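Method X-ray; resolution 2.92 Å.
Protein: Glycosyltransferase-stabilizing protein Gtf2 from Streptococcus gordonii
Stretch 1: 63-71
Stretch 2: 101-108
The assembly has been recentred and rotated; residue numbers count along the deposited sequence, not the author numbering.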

ATOM      1  N   GLN B  63       8.368  20.516 -11.445  1.00 29.28           N
ATOM      2  CA  GLN B  63       8.330  21.460 -10.335  1.00 28.65           C
ATOM      3  C   GLN B  63       7.102  21.301  -9.442  1.00 30.55           C
ATOM      4  O   GLN B  63       6.951  22.068  -8.483  1.00 31.33           O
ATOM      5  CB  GLN B  63       8.409  22.890 -10.864  1.00 25.88           C
ATOM      6  CG  GLN B  63       9.519  23.071 -11.870  1.00 34.17           C
ATOM      7  CD  GLN B  63       9.660  24.502 -12.328  1.00 36.86           C
ATOM      8  OE1 GLN B  63       8.886  24.976 -13.158  1.00 39.82           O
ATOM      9  NE2 GLN B  63      10.652  25.201 -11.788  1.00 31.24           N
ATOM     10  N   VAL B  64       6.222  20.346  -9.735  1.00 23.37           N
ATOM     11  CA  VAL B  64       5.106  20.013  -8.853  1.00 18.35           C
ATOM     12  C   VAL B  64       5.677  19.657  -7.485  1.00 26.41           C
ATOM     13  O   VAL B  64       6.488  18.725  -7.387  1.00 36.38           O
ATOM     14  CB  VAL B  64       4.273  18.848  -9.415  1.00 16.91           C
ATOM     15  CG1 VAL B  64       3.172  18.467  -8.447  1.00 26.20           C
ATOM     16  CG2 VAL B  64       3.698  19.201 -10.775  1.00 21.24           C
ATOM     17  N   PRO B  65       5.313  20.362  -6.414  1.00 21.09           N
ATOM     18  CA  PRO B  65       5.824  19.982  -5.089  1.00 21.96           C
ATOM     19  C   PRO B  65       5.273  18.626  -4.673  1.00 25.94           C
ATOM     20  O   PRO B  65       4.061  18.399  -4.685  1.00 30.44           O
ATOM     21  CB  PRO B  65       5.322  21.106  -4.174  1.00 13.70           C
ATOM     22  CG  PRO B  65       5.002  22.242  -5.094  1.00 16.81           C
ATOM     23  CD  PRO B  65       4.518  21.598  -6.361  1.00 21.79           C
ATOM     24  N   VAL B  66       6.174  17.731  -4.282  1.00 21.21           N
ATOM     25  CA  VAL B  66       5.818  16.357  -3.941  1.00 14.75           C
ATOM     26  C   VAL B  66       6.426  16.033  -2.594  1.00 13.95           C
ATOM     27  O   VAL B  66       7.305  16.772  -2.106  1.00 20.47           O
ATOM     28  CB  VAL B  66       6.295  15.362  -5.029  1.00 13.72           C
ATOM     29  CG1 VAL B  66       5.588  15.623  -6.357  1.00  5.12           C
ATOM     30  CG2 VAL B  66       7.795  15.454  -5.183  1.00 20.87           C
ATOM     31  N   PRO B  67       5.978  14.969  -1.933  1.00 17.86           N
ATOM     32  CA  PRO B  67       6.652  14.531  -0.719  1.00 19.77           C
ATOM     33  C   PRO B  67       8.094  14.305  -0.964  1.00 24.33           C
ATOM     34  O   PRO B  67       8.511  13.941  -2.095  1.00 33.51           O
ATOM     35  CB  PRO B  67       5.893  13.246  -0.342  1.00 19.79           C
ATOM     36  CG  PRO B  67       4.551  13.409  -0.947  1.00 18.42           C
ATOM     37  CD  PRO B  67       4.784  14.142  -2.231  1.00 18.04           C
ATOM     38  N   PRO B  68       8.964  14.453   0.030  1.00 19.92           N
ATOM     39  CA  PRO B  68      10.398  14.303  -0.183  1.00 20.22           C
ATOM     40  C   PRO B  68      10.730  12.975  -0.845  1.00 24.56           C
ATOM     41  O   PRO B  68      10.167  11.930  -0.517  1.00 28.89           O
ATOM     42  CB  PRO B  68      10.984  14.401   1.219  1.00 17.95           C
ATOM     43  CG  PRO B  68      10.006  15.245   1.963  1.00 21.67           C
ATOM     44  CD  PRO B  68       8.656  14.885   1.412  1.00 21.07           C
ATOM     45  N   PHE B  69      11.639  13.039  -1.827  1.00 24.25           N
ATOM     46  CA  PHE B  69      12.197  11.886  -2.542  1.00 24.92           C
ATOM     47  C   PHE B  69      11.232  11.261  -3.543  1.00 26.70           C
ATOM     48  O   PHE B  69      11.640  10.395  -4.323  1.00 33.94           O
ATOM     49  CB  PHE B  69      12.672  10.812  -1.559  1.00 27.33           C
ATOM     50  CG  PHE B  69      13.790  11.256  -0.668  1.00 26.73           C
ATOM     51  CD1 PHE B  69      15.101  11.211  -1.109  1.00 25.40           C
ATOM     52  CD2 PHE B  69      13.531  11.713   0.613  1.00 25.30           C
ATOM     53  CE1 PHE B  69      16.133  11.616  -0.288  1.00 28.40           C
ATOM     54  CE2 PHE B  69      14.561  12.121   1.438  1.00 25.29           C
ATOM     55  CZ  PHE B  69      15.863  12.071   0.987  1.00 27.55           C
ATOM     56  N   TRP B  70       9.967  11.672  -3.544  1.00 23.69           N
ATOM     57  CA  TRP B  70       9.037  11.119  -4.520  1.00 28.09           C
ATOM     58  C   TRP B  70       9.469  11.499  -5.935  1.00 28.22           C
ATOM     59  O   TRP B  70      10.029  12.573  -6.173  1.00 28.29           O
ATOM     60  CB  TRP B  70       7.608  11.594  -4.243  1.00 27.02           C
ATOM     61  CG  TRP B  70       6.978  10.955  -3.031  1.00 22.04           C
ATOM     62  CD1 TRP B  70       7.619  10.499  -1.915  1.00 20.32           C
ATOM     63  CD2 TRP B  70       5.584  10.692  -2.825  1.00 21.40           C
ATOM     64  NE1 TRP B  70       6.709   9.978  -1.025  1.00 17.80           N
ATOM     65  CE2 TRP B  70       5.454  10.085  -1.562  1.00 17.38           C
ATOM     66  CE3 TRP B  70       4.432  10.916  -3.584  1.00 23.07           C
ATOM     67  CZ2 TRP B  70       4.224   9.701  -1.044  1.00 22.44           C
ATOM     68  CZ3 TRP B  70       3.214  10.533  -3.066  1.00 22.51           C
ATOM     69  CH2 TRP B  70       3.118   9.931  -1.813  1.00 22.11           C
ATOM     70  N   GLU B  71       9.206  10.597  -6.875  1.00 28.64           N
ATOM     71  CA  GLU B  71       9.802  10.635  -8.206  1.00 27.96           C
ATOM     72  C   GLU B  71       8.801  11.173  -9.222  1.00 25.01           C
ATOM     73  O   GLU B  71       7.722  10.597  -9.402  1.00 31.28           O
ATOM     74  CB  GLU B  71      10.274   9.234  -8.602  1.00 27.95           C
ATOM     75  CG  GLU B  71      10.550   9.034 -10.079  1.00 34.16           C
ATOM     76  CD  GLU B  71      10.708   7.567 -10.442  1.00 43.98           C
ATOM     77  OE1 GLU B  71      11.426   7.267 -11.420  1.00 44.28           O
ATOM     78  OE2 GLU B  71      10.115   6.712  -9.748  1.00 51.78           O
ATOM     79  N   LEU B 101       3.770  22.125 -19.417  1.00 42.77           N
ATOM     80  CA  LEU B 101       3.383  23.119 -18.425  1.00 39.38           C
ATOM     81  C   LEU B 101       2.253  22.568 -17.567  1.00 38.23           C
ATOM     82  O   LEU B 101       1.311  21.954 -18.079  1.00 42.15           O
ATOM     83  CB  LEU B 101       2.951  24.427 -19.090  1.00 39.06           C
ATOM     84  CG  LEU B 101       4.041  25.361 -19.627  1.00 41.77           C
ATOM     85  CD1 LEU B 101       5.042  25.741 -18.539  1.00 38.79           C
ATOM     86  CD2 LEU B 101       4.749  24.749 -20.804  1.00 45.45           C
ATOM     87  N   VAL B 102       2.348  22.791 -16.259  1.00 34.15           N
ATOM     88  CA  VAL B 102       1.440  22.147 -15.317  1.00 34.13           C
ATOM     89  C   VAL B 102       0.112  22.889 -15.302  1.00 32.43           C
ATOM     90  O   VAL B 102       0.048  24.077 -14.969  1.00 35.32           O
ATOM     91  CB  VAL B 102       2.045  22.082 -13.909  1.00 36.73           C
ATOM     92  CG1 VAL B 102       1.087  21.368 -12.971  1.00 37.04           C
ATOM     93  CG2 VAL B 102       3.391  21.377 -13.943  1.00 38.00           C
ATOM     94  N   LYS B 103      -0.954  22.175 -15.653  1.00 32.36           N
ATOM     95  CA  LYS B 103      -2.326  22.654 -15.552  1.00 32.66           C
ATOM     96  C   LYS B 103      -2.988  22.120 -14.286  1.00 29.61           C
ATOM     97  O   LYS B 103      -3.419  22.893 -13.426  1.00 29.20           O
ATOM     98  CB  LYS B 103      -3.107  22.231 -16.803  1.00 34.36           C
ATOM     99  CG  LYS B 103      -4.622  22.259 -16.686  1.00 36.58           C
ATOM    100  CD  LYS B 103      -5.246  21.634 -17.929  1.00 34.73           C
ATOM    101  CE  LYS B 103      -6.730  21.368 -17.761  1.00 37.33           C
ATOM    102  NZ  LYS B 103      -7.198  20.357 -18.755  1.00 47.27           N
ATOM    103  N   GLN B 104      -3.081  20.797 -14.169  1.00 29.27           N
ATOM    104  CA  GLN B 104      -3.799  20.149 -13.084  1.00 34.72           C
ATOM    105  C   GLN B 104      -3.066  18.869 -12.702  1.00 36.19           C
ATOM    106  O   GLN B 104      -2.682  18.094 -13.583  1.00 35.09           O
ATOM    107  CB  GLN B 104      -5.233  19.862 -13.535  1.00 36.72           C
ATOM    108  CG  GLN B 104      -6.056  18.939 -12.676  1.00 40.99           C
ATOM    109  CD  GLN B 104      -7.349  18.558 -13.375  1.00 44.66           C
ATOM    110  OE1 GLN B 104      -7.733  19.180 -14.368  1.00 47.30           O
ATOM    111  NE2 GLN B 104      -8.022  17.532 -12.869  1.00 43.91           N
ATOM    112  N   VAL B 105      -2.876  18.642 -11.403  1.00 37.98           N
ATOM    113  CA  VAL B 105      -2.255  17.418 -10.906  1.00 36.47           C
ATOM    114  C   VAL B 105      -3.293  16.630 -10.114  1.00 28.58           C
ATOM    115  O   VAL B 105      -3.919  17.163  -9.190  1.00 25.33           O
ATOM    116  CB  VAL B 105      -0.998  17.712 -10.064  1.00 45.42           C
ATOM    117  CG1 VAL B 105      -1.292  18.694  -8.943  1.00 59.76           C
ATOM    118  CG2 VAL B 105      -0.423  16.423  -9.506  1.00 42.77           C
ATOM    119  N   ASP B 106      -3.474  15.360 -10.481  1.00 29.87           N
ATOM    120  CA  ASP B 106      -4.550  14.512  -9.971  1.00 33.07           C
ATOM    121  C   ASP B 106      -3.972  13.490  -9.000  1.00 32.55           C
ATOM    122  O   ASP B 106      -3.336  12.524  -9.425  1.00 36.97           O
ATOM    123  CB  ASP B 106      -5.250  13.801 -11.126  1.00 37.50           C
ATOM    124  CG  ASP B 106      -6.391  14.602 -11.704  1.00 46.27           C
ATOM    125  OD1 ASP B 106      -6.595  15.750 -11.260  1.00 52.32           O
ATOM    126  OD2 ASP B 106      -7.075  14.084 -12.614  1.00 46.82           O
ATOM    127  N   TRP B 107      -4.242  13.664  -7.709  1.00 25.79           N
ATOM    128  CA  TRP B 107      -3.719  12.758  -6.693  1.00 14.99           C
ATOM    129  C   TRP B 107      -4.618  11.538  -6.536  1.00 18.60           C
ATOM    130  O   TRP B 107      -5.846  11.636  -6.615  1.00 27.86           O
ATOM    131  CB  TRP B 107      -3.568  13.481  -5.355  1.00 10.38           C
ATOM    132  CG  TRP B 107      -2.477  14.496  -5.374  1.00 18.43           C
ATOM    133  CD1 TRP B 107      -2.615  15.840  -5.543  1.00 19.78           C
ATOM    134  CD2 TRP B 107      -1.071  14.251  -5.238  1.00 21.75           C
ATOM    135  NE1 TRP B 107      -1.384  16.451  -5.513  1.00 19.16           N
ATOM    136  CE2 TRP B 107      -0.419  15.496  -5.327  1.00 17.31           C
ATOM    137  CE3 TRP B 107      -0.300  13.099  -5.046  1.00 22.59           C
ATOM    138  CZ2 TRP B 107       0.965  15.623  -5.232  1.00 14.61           C
ATOM    139  CZ3 TRP B 107       1.074  13.229  -4.953  1.00 19.67           C
ATOM    140  CH2 TRP B 107       1.692  14.481  -5.045  1.00 16.58           C
ATOM    141  N   LEU B 108      -3.997  10.386  -6.300  1.00 22.36           N
ATOM    142  CA  LEU B 108      -4.703   9.119  -6.194  1.00 27.38           C
ATOM    143  C   LEU B 108      -4.474   8.508  -4.818  1.00 24.78           C
ATOM    144  O   LEU B 108      -3.546   8.886  -4.097  1.00 17.82           O
ATOM    145  CB  LEU B 108      -4.242   8.124  -7.271  1.00 23.40           C
ATOM    146  CG  LEU B 108      -4.090   8.663  -8.695  1.00 25.47           C
ATOM    147  CD1 LEU B 108      -3.571   7.579  -9.630  1.00 24.48           C
ATOM    148  CD2 LEU B 108      -5.401   9.231  -9.199  1.00 29.14           C
TER

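The contact between the two stretches is apolar. No hydrogen bond crosses it, and the two sides together bury 251 Å². The nearest CA atoms, those of Val 64 and Val 102, are 7.7 Å apart, so side chains fill the gap between the backbones.

Aliphatic packing centres on Val 64. Its CA-to-CB bond points toward the strand, and its two methyl groups reach different residues. Val 64 CG2 lies 3.9 Å from Val 102 CG2. Val 64 CG1 lies 4.3 Å from Val 105 CG2. Both partners also point toward stretch 1, and all three valines are buried.

Trp 107 makes the aromatic part of the contact. It has the largest area covered by the other stretch, 76 Å², and its six-membered ring extends to four residues. Trp 107 CH2 is 4.3 Å from Val 66 CG1 and 4.2 Å from Pro 67 CD. Trp 70 CZ3 meets Trp 107 CZ3 at 3.9 Å. This atom of Trp 70 sits at the edge of the Trp 107 ring, near its plane, so the indoles do not stack face to face.

One polar atom also lies close. Pro 65 O is 4.2 Å from Trp 107 CZ2, again at the ring edge. This is a van der Waals neighbour. The polar atom of the indole, Trp 107 NE1, is hydrogen-bonded elsewhere in the structure.

Hydrogen bonds occur within each stretch. Pro 67 to Trp 70 form a type II beta turn, closed by Trp 70 N donating to Pro 67 O at 3.1 Å. Phe 69 takes the positive phi of the turn, 74°, and lies out of reach of the strand. In stretch 2, Gln 104 NE2 donates to Asp 106 OD1 at 2.8 Å. Neither of these two residues touches stretch 1.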